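Local coordinates for bifunctional GH43-CE protein (Bacteroides eggerthii, PDB 6MLY), which probably cleaves xylan-derived chains as a family 43 beta-xylosidase and carries a carbohydrate esterase module in the same polypeptide, at residues 47-52 with 482-487; 331-336 with 371-376; 398-403 with 487-492. One frame throughout, in Å; residues are numbered along the deposited sequence.

Contact 1 (47-52 with 482-487)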
# COMPACT_ATOMS: atom_id res chain seq x y z
N THR A 47 14.23 -0.46 18.48
CA THR A 47 13.56 0.84 18.51
C THR A 47 12.15 0.71 17.90
O THR A 47 11.98 0.12 16.83
CB THR A 47 14.38 1.90 17.77
OG1 THR A 47 15.67 2.03 18.37
CG2 THR A 47 13.72 3.26 17.77
N THR A 48 11.16 1.24 18.63
CA THR A 48 9.78 1.43 18.16
C THR A 48 9.31 2.87 18.42
O THR A 48 8.14 3.17 18.20
CB THR A 48 8.81 0.45 18.83
OG1 THR A 48 8.81 0.73 20.24
CG2 THR A 48 9.17 -0.99 18.56
N MET A 49 10.22 3.73 18.89
CA MET A 49 9.99 5.16 19.04
C MET A 49 8.72 5.40 19.88
O MET A 49 8.72 5.12 21.09
CB MET A 49 9.86 5.83 17.66
CG MET A 49 11.18 5.88 16.91
SD MET A 49 10.95 5.99 15.12
CE MET A 49 12.61 5.61 14.57
N HIS A 50 7.64 5.83 19.22
CA HIS A 50 6.47 6.41 19.87
C HIS A 50 5.42 5.34 20.20
O HIS A 50 4.34 5.67 20.67
CB HIS A 50 5.86 7.51 18.99
CG HIS A 50 5.53 7.03 17.62
ND1 HIS A 50 6.33 7.31 16.53
CD2 HIS A 50 4.53 6.25 17.16
CE1 HIS A 50 5.83 6.74 15.46
NE2 HIS A 50 4.72 6.09 15.82
N MET A 51 5.74 4.06 19.96
CA MET A 51 4.83 2.96 20.28
C MET A 51 4.87 2.67 21.79
O MET A 51 5.84 2.96 22.48
CB MET A 51 5.21 1.68 19.53
CG MET A 51 5.25 1.84 18.02
SD MET A 51 3.74 2.55 17.30
CE MET A 51 2.68 1.10 17.25
N SER A 52 3.78 2.06 22.27
CA SER A 52 3.58 1.67 23.65
C SER A 52 2.98 0.27 23.68
O SER A 52 1.89 0.06 23.16
CB SER A 52 2.68 2.67 24.34
OG SER A 52 2.13 2.14 25.53
N PRO A 482 8.47 12.58 9.86
CA PRO A 482 7.88 11.45 10.57
C PRO A 482 7.03 10.58 9.64
O PRO A 482 6.77 10.98 8.51
CB PRO A 482 7.01 12.07 11.68
CG PRO A 482 6.92 13.53 11.33
CD PRO A 482 8.20 13.82 10.59
N HIS A 483 6.58 9.40 10.11
CA HIS A 483 6.70 8.93 11.49
C HIS A 483 8.03 8.20 11.74
O HIS A 483 8.25 7.70 12.85
CB HIS A 483 5.52 8.01 11.84
CG HIS A 483 4.16 8.63 11.68
ND1 HIS A 483 3.94 9.99 11.80
CD2 HIS A 483 2.95 8.07 11.46
CE1 HIS A 483 2.66 10.25 11.63
NE2 HIS A 483 2.03 9.09 11.42
N PHE A 484 8.90 8.11 10.72
CA PHE A 484 10.26 7.52 10.86
C PHE A 484 10.16 6.03 11.24
O PHE A 484 11.06 5.47 11.87
CB PHE A 484 11.08 8.28 11.90
CG PHE A 484 12.58 8.27 11.71
CD1 PHE A 484 13.37 9.18 12.40
CD2 PHE A 484 13.22 7.36 10.87
CE1 PHE A 484 14.75 9.18 12.25
CE2 PHE A 484 14.59 7.37 10.72
CZ PHE A 484 15.36 8.28 11.41
N MET A 485 9.05 5.40 10.84
CA MET A 485 8.71 4.04 11.22
C MET A 485 8.13 3.33 9.99
O MET A 485 7.70 3.97 9.04
CB MET A 485 7.69 4.06 12.35
CG MET A 485 7.43 2.71 12.98
SD MET A 485 6.10 2.78 14.19
CE MET A 485 6.86 3.81 15.44
N GLY A 486 8.16 1.99 10.03
CA GLY A 486 7.51 1.16 9.03
C GLY A 486 6.01 1.34 9.07
O GLY A 486 5.44 1.80 10.07
N TYR A 487 5.36 0.99 7.95
CA TYR A 487 3.91 0.96 7.89
C TYR A 487 3.43 -0.19 8.78
O TYR A 487 3.93 -1.30 8.69
CB TYR A 487 3.42 0.82 6.45
CG TYR A 487 3.28 2.13 5.72
CD1 TYR A 487 4.37 2.96 5.52
CD2 TYR A 487 2.05 2.56 5.24
CE1 TYR A 487 4.26 4.17 4.86
CE2 TYR A 487 1.92 3.77 4.57
CZ TYR A 487 3.03 4.58 4.39
OH TYR A 487 2.90 5.77 3.74

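Contact 2 (331-336 with 371-376)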
# COMPACT_ATOMS: atom_id res chain seq x y z
N VAL A 331 3.26 -9.05 20.20
CA VAL A 331 3.23 -8.58 18.80
C VAL A 331 2.47 -7.25 18.70
O VAL A 331 2.71 -6.48 17.76
CB VAL A 331 2.61 -9.63 17.85
CG1 VAL A 331 3.43 -10.91 17.79
CG2 VAL A 331 1.17 -9.93 18.20
N TRP A 332 1.57 -6.99 19.67
CA TRP A 332 0.76 -5.78 19.73
C TRP A 332 1.53 -4.64 20.40
O TRP A 332 2.17 -4.84 21.44
CB TRP A 332 -0.56 -6.04 20.46
CG TRP A 332 -1.53 -6.90 19.73
CD1 TRP A 332 -1.95 -8.15 20.09
CD2 TRP A 332 -2.24 -6.58 18.52
NE1 TRP A 332 -2.87 -8.63 19.20
CE2 TRP A 332 -3.07 -7.69 18.22
CE3 TRP A 332 -2.26 -5.48 17.66
CZ2 TRP A 332 -3.90 -7.71 17.10
CZ3 TRP A 332 -3.09 -5.50 16.56
CH2 TRP A 332 -3.89 -6.61 16.28
N GLN A 333 1.45 -3.45 19.80
CA GLN A 333 1.88 -2.18 20.39
C GLN A 333 0.89 -1.09 19.95
O GLN A 333 0.54 -1.00 18.77
CB GLN A 333 3.31 -1.79 19.96
CG GLN A 333 4.31 -2.95 19.91
CD GLN A 333 5.71 -2.49 19.56
OE1 GLN A 333 6.02 -1.30 19.64
NE2 GLN A 333 6.57 -3.42 19.19
N TRP A 334 0.45 -0.25 20.90
CA TRP A 334 -0.42 0.90 20.62
C TRP A 334 0.38 2.03 19.97
O TRP A 334 1.60 2.08 20.06
CB TRP A 334 -1.08 1.41 21.91
CG TRP A 334 -1.84 0.37 22.68
CD1 TRP A 334 -1.36 -0.41 23.69
CD2 TRP A 334 -3.23 0.03 22.54
NE1 TRP A 334 -2.35 -1.22 24.18
CE2 TRP A 334 -3.51 -0.97 23.49
CE3 TRP A 334 -4.26 0.47 21.71
CZ2 TRP A 334 -4.77 -1.54 23.62
CZ3 TRP A 334 -5.51 -0.09 21.84
CH2 TRP A 334 -5.76 -1.09 22.79
N ASN A 335 -0.33 2.94 19.31
CA ASN A 335 0.20 4.21 18.84
C ASN A 335 0.09 5.23 19.98
O ASN A 335 -1.03 5.62 20.34
CB ASN A 335 -0.53 4.70 17.59
CG ASN A 335 -0.12 6.09 17.14
OD1 ASN A 335 1.04 6.47 17.26
ND2 ASN A 335 -1.08 6.83 16.60
N HIS A 336 1.24 5.64 20.53
CA HIS A 336 1.30 6.54 21.68
C HIS A 336 0.64 5.85 22.89
O HIS A 336 0.26 4.69 22.81
CB HIS A 336 0.68 7.91 21.35
CG HIS A 336 1.58 8.84 20.61
ND1 HIS A 336 1.98 8.60 19.31
CD2 HIS A 336 2.12 10.02 20.97
CE1 HIS A 336 2.74 9.59 18.90
NE2 HIS A 336 2.85 10.47 19.90
N THR A 371 -1.72 -1.90 16.84
CA THR A 371 -0.86 -2.14 15.67
C THR A 371 0.05 -3.36 15.83
O THR A 371 0.46 -3.72 16.92
CB THR A 371 0.05 -0.93 15.40
OG1 THR A 371 1.12 -0.98 16.34
CG2 THR A 371 -0.68 0.40 15.49
N GLN A 372 0.35 -3.98 14.68
CA GLN A 372 1.47 -4.89 14.47
C GLN A 372 2.29 -4.38 13.28
O GLN A 372 1.85 -3.47 12.58
CB GLN A 372 0.99 -6.32 14.21
CG GLN A 372 0.16 -6.91 15.34
CD GLN A 372 0.03 -8.41 15.25
OE1 GLN A 372 0.84 -9.09 14.62
NE2 GLN A 372 -0.97 -8.95 15.92
N ARG A 373 3.47 -4.96 13.06
CA ARG A 373 4.34 -4.56 11.94
C ARG A 373 3.75 -5.11 10.63
O ARG A 373 2.95 -6.04 10.65
CB ARG A 373 5.77 -5.08 12.18
CG ARG A 373 6.49 -4.45 13.37
CD ARG A 373 7.84 -5.09 13.65
NE ARG A 373 8.56 -4.46 14.76
CZ ARG A 373 8.40 -4.77 16.05
NH1 ARG A 373 7.71 -5.83 16.40
NH2 ARG A 373 8.93 -4.00 16.98
N THR A 374 4.12 -4.49 9.51
CA THR A 374 3.97 -5.11 8.20
C THR A 374 5.22 -5.96 7.94
O THR A 374 6.27 -5.68 8.50
CB THR A 374 3.75 -4.08 7.09
OG1 THR A 374 4.81 -3.12 7.15
CG2 THR A 374 2.41 -3.39 7.19
N ILE A 375 5.08 -6.98 7.11
CA ILE A 375 6.18 -7.90 6.85
C ILE A 375 6.40 -8.02 5.34
O ILE A 375 5.46 -7.84 4.57
CB ILE A 375 5.91 -9.27 7.51
CG1 ILE A 375 4.74 -10.01 6.88
CG2 ILE A 375 5.72 -9.10 9.01
CD1 ILE A 375 4.48 -11.38 7.47
N GLY A 376 7.64 -8.32 4.95
CA GLY A 376 8.01 -8.54 3.55
C GLY A 376 8.27 -10.01 3.25
O GLY A 376 8.41 -10.82 4.17

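Contact 3 (398-403 with 487-492)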
# COMPACT_ATOMS: atom_id res chain seq x y z
N LEU A 398 -9.66 -0.84 9.49
CA LEU A 398 -8.28 -1.31 9.38
C LEU A 398 -7.48 -0.25 8.60
O LEU A 398 -8.02 0.36 7.68
CB LEU A 398 -8.27 -2.66 8.66
CG LEU A 398 -6.92 -3.35 8.54
CD1 LEU A 398 -6.50 -3.96 9.87
CD2 LEU A 398 -6.96 -4.42 7.46
N SER A 399 -6.21 -0.04 8.99
CA SER A 399 -5.37 0.97 8.34
C SER A 399 -3.96 0.41 8.08
O SER A 399 -3.44 -0.37 8.87
CB SER A 399 -5.29 2.23 9.16
OG SER A 399 -4.23 3.07 8.71
N LEU A 400 -3.39 0.80 6.94
CA LEU A 400 -1.95 0.81 6.73
C LEU A 400 -1.46 2.20 7.15
O LEU A 400 -1.80 3.19 6.51
CB LEU A 400 -1.62 0.51 5.27
CG LEU A 400 -2.12 -0.84 4.76
CD1 LEU A 400 -1.87 -1.00 3.27
CD2 LEU A 400 -1.49 -1.99 5.53
N PHE A 401 -0.69 2.25 8.25
CA PHE A 401 -0.61 3.43 9.09
C PHE A 401 0.79 4.05 9.07
O PHE A 401 1.76 3.44 9.50
CB PHE A 401 -1.04 3.07 10.52
CG PHE A 401 -1.02 4.23 11.48
CD1 PHE A 401 -2.08 5.12 11.55
CD2 PHE A 401 0.07 4.44 12.32
CE1 PHE A 401 -2.06 6.18 12.43
CE2 PHE A 401 0.09 5.50 13.21
CZ PHE A 401 -0.98 6.37 13.27
N GLN A 402 0.86 5.28 8.55
CA GLN A 402 1.91 6.25 8.87
C GLN A 402 1.35 7.67 8.65
O GLN A 402 0.16 7.89 8.88
CB GLN A 402 3.19 5.97 8.08
CG GLN A 402 4.44 6.44 8.82
CD GLN A 402 5.68 6.38 7.97
OE1 GLN A 402 6.01 5.34 7.40
NE2 GLN A 402 6.37 7.50 7.87
N ARG A 403 2.19 8.62 8.24
CA ARG A 403 1.76 9.99 7.96
C ARG A 403 0.89 9.96 6.70
O ARG A 403 -0.21 10.50 6.70
CB ARG A 403 2.96 10.91 7.75
CG ARG A 403 2.60 12.33 7.34
CD ARG A 403 3.80 13.08 6.78
NE ARG A 403 3.58 14.52 6.72
CZ ARG A 403 3.90 15.38 7.69
NH1 ARG A 403 4.50 14.96 8.79
NH2 ARG A 403 3.61 16.66 7.54
N TYR A 487 5.36 0.99 7.95
CA TYR A 487 3.91 0.96 7.89
C TYR A 487 3.43 -0.19 8.78
O TYR A 487 3.93 -1.30 8.69
CB TYR A 487 3.42 0.82 6.45
CG TYR A 487 3.28 2.13 5.72
CD1 TYR A 487 4.37 2.96 5.52
CD2 TYR A 487 2.05 2.56 5.24
CE1 TYR A 487 4.26 4.17 4.86
CE2 TYR A 487 1.92 3.77 4.57
CZ TYR A 487 3.03 4.58 4.39
OH TYR A 487 2.90 5.77 3.74
N ARG A 488 2.46 0.12 9.65
CA ARG A 488 1.86 -0.86 10.53
C ARG A 488 0.39 -1.07 10.15
O ARG A 488 -0.28 -0.14 9.70
CB ARG A 488 2.00 -0.38 11.98
CG ARG A 488 3.42 -0.45 12.54
CD ARG A 488 3.46 -0.03 14.00
NE ARG A 488 4.71 -0.40 14.67
CZ ARG A 488 4.88 -1.49 15.42
NH1 ARG A 488 3.86 -2.28 15.70
NH2 ARG A 488 6.08 -1.78 15.89
N PHE A 489 -0.07 -2.31 10.31
CA PHE A 489 -1.49 -2.61 10.39
C PHE A 489 -2.03 -1.93 11.65
O PHE A 489 -1.33 -1.83 12.65
CB PHE A 489 -1.73 -4.12 10.39
CG PHE A 489 -1.33 -4.80 9.11
CD1 PHE A 489 -2.00 -4.53 7.93
CD2 PHE A 489 -0.28 -5.71 9.08
CE1 PHE A 489 -1.63 -5.16 6.74
CE2 PHE A 489 0.08 -6.33 7.89
CZ PHE A 489 -0.59 -6.05 6.73
N ALA A 490 -3.28 -1.47 11.59
CA ALA A 490 -3.85 -0.63 12.64
C ALA A 490 -5.36 -0.88 12.76
O ALA A 490 -6.11 -0.64 11.80
CB ALA A 490 -3.56 0.82 12.33
N LEU A 491 -5.80 -1.37 13.93
CA LEU A 491 -7.21 -1.38 14.31
C LEU A 491 -7.52 -0.01 14.92
O LEU A 491 -6.80 0.43 15.80
CB LEU A 491 -7.51 -2.50 15.32
CG LEU A 491 -7.01 -3.91 15.02
CD1 LEU A 491 -8.06 -4.94 15.41
CD2 LEU A 491 -6.63 -4.10 13.56
N PHE A 492 -8.59 0.64 14.44
CA PHE A 492 -8.96 1.97 14.94
C PHE A 492 -10.48 2.08 15.10
O PHE A 492 -11.22 1.23 14.62
CB PHE A 492 -8.40 3.06 14.02
CG PHE A 492 -8.99 3.12 12.64
CD1 PHE A 492 -8.45 2.38 11.60
CD2 PHE A 492 -10.08 3.93 12.37
CE1 PHE A 492 -8.99 2.45 10.32
CE2 PHE A 492 -10.62 3.99 11.09
CZ PHE A 492 -10.08 3.25 10.07

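Contact 1 (47-52 with 482-487)
The side chain of M485 is the bump of this contact, and the type II' turn T48–M51 is its hollow. CG of M485 stands anti to the backbone N (chi1 -171°), which sets it out from the backbone; chi2 keeps the chain extended to SD, and a bend at chi3 (-66°) places the terminal methyl CE. The hollow's wall is made by the T48 carbonyl, CB of M49, one face of the H50 imidazole and CG of M51, the last lying 3.6 Å from M485 CE. H50 and M485 meet tip to tip, the methyl over the ring face and toward its rim, although its modelled height above the ring is doubtful.

A second fit runs the other way. M49, extended beyond CG, crosses F484 at about a right angle and lays its CE over the phenyl face, 4.2 Å from the F484 ring centroid. Its SD sits obliquely to that ring as a Met-aromatic contact. The F484 side chain is about 9 Å from that of D143, which probably tunes the predicted proton donor E200. Between the two fits, O of H483 lies at the H50 ring edge, 3.7 Å from H50 CE1, and Y91 packs against both histidines.

ND1 of H50 is hydrogen-bonded to G92 N, which helps to fix the ring's rotation. An alanine here would probably leave the M485 methyl without its flat wall and the G92 amide without its mate. Between 47-52 and 482-487 the join is thus buried and largely apolar, carried by thioether and aromatic packing.

Contact 2 (331-336 with 371-376)
Q372 lies over one face of the W332 indole, with CG 3.9 Å from the centroid of the six-membered ring and the amide plane nearly perpendicular to the ring (89°). CG stands anti to the carbonyl carbon (chi1 -60°), which sets it over the indole, and the extended chain brings CD toward V331. NE2 of Q372 also rests above that face, 3.4 Å from W332 CE2, while CG2 of V331 packs against the same amide. Backbone pairing sets this layer in place: Q333 and T371 form an antiparallel hydrogen-bonded pair, in which the bond from Q333 N to T371 O, 3.1 Å long, is nearly straight (169°). The return bond, from T371 N to Q333 O, is weak. NE2 of Q333 and NH2 of R373 are 3.3 Å apart, but both are donors and make no bond.

The polar ends are positioned from outside: Q372 NE2 bonds to A315 O, W332 NE1 to D317 and R373 NE to D29 O.

Further out, W332 meets F508 of strand 502-511 edge-to-face, and Q333 and T371 touch M51. Strands 333-335 and 370-373 are neighbours in one antiparallel sheet, flanked by strand 51-52 beside the former and strand 488-491 beside the latter.

Contact 3 (398-403 with 487-492)
L400 and F489 lie side by side on one face of the sheet, pointing the same way. Both set CG anti to the carbonyl carbon (chi1 -60° and -65°), so the side chains start out alike, and L400 CD2 ends 3.4 Å from F489 CE1. Next along that face, CD1 of L398 meets CD2 of L491 at 3.7 Å. These four residues form part of the apolar interior, with V383, A446, C448 and I510 among their neighbours.

The reverse face carries S399, A490, F401 and R488; there the CB atoms of F401 and A490 touch at 3.8 Å, and S399 sits opposite A490 in the register. At one end the F492 ring turns its edge to L398 O and S399 N. At the other, Q402 crosses Y487 at about a right angle and sets CB over the phenol face, 4.0 Å from the Y487 ring centroid. The Y487 hydroxyl is hydrogen-bonded to K404 O and Q478 O.

Backbone bonds join the strands: S399 N to A490 O at 2.9 Å, and F401 N to R488 O at 2.8 Å. The bond from R488 N to F401 O is weak. Beyond them R488 NH1 makes a weak bond to T371 OG1, and S399 OG bonds to G406 O.

Strands 395-401 and 488-491 are thus neighbours in one sheet whose apolar face packs on a second, as expected for the concanavalin A-like beta-sandwich assigned to this region.

From the N terminus, the chain first passes 47-52 in the GH43 region, which waits more than 400 residues for its partner. Contact 2 opens and closes within that long loop, bringing 371-376 back to 331-336. Contact 3 then opens at 398-403, still inside it. Contact 1 closes at 482-487 and contact 3 at 487-492, so these two cross and share Y487, whereas contacts 2 and 3 follow one another in series. All three reach one antiparallel sheet, running in the order 51-52, 333-335, 370-373, 488-491, 395-401. Contact 1 thereby ties the GH43 region to the concanavalin A-like sandwich that contacts 2 and 3 help to build.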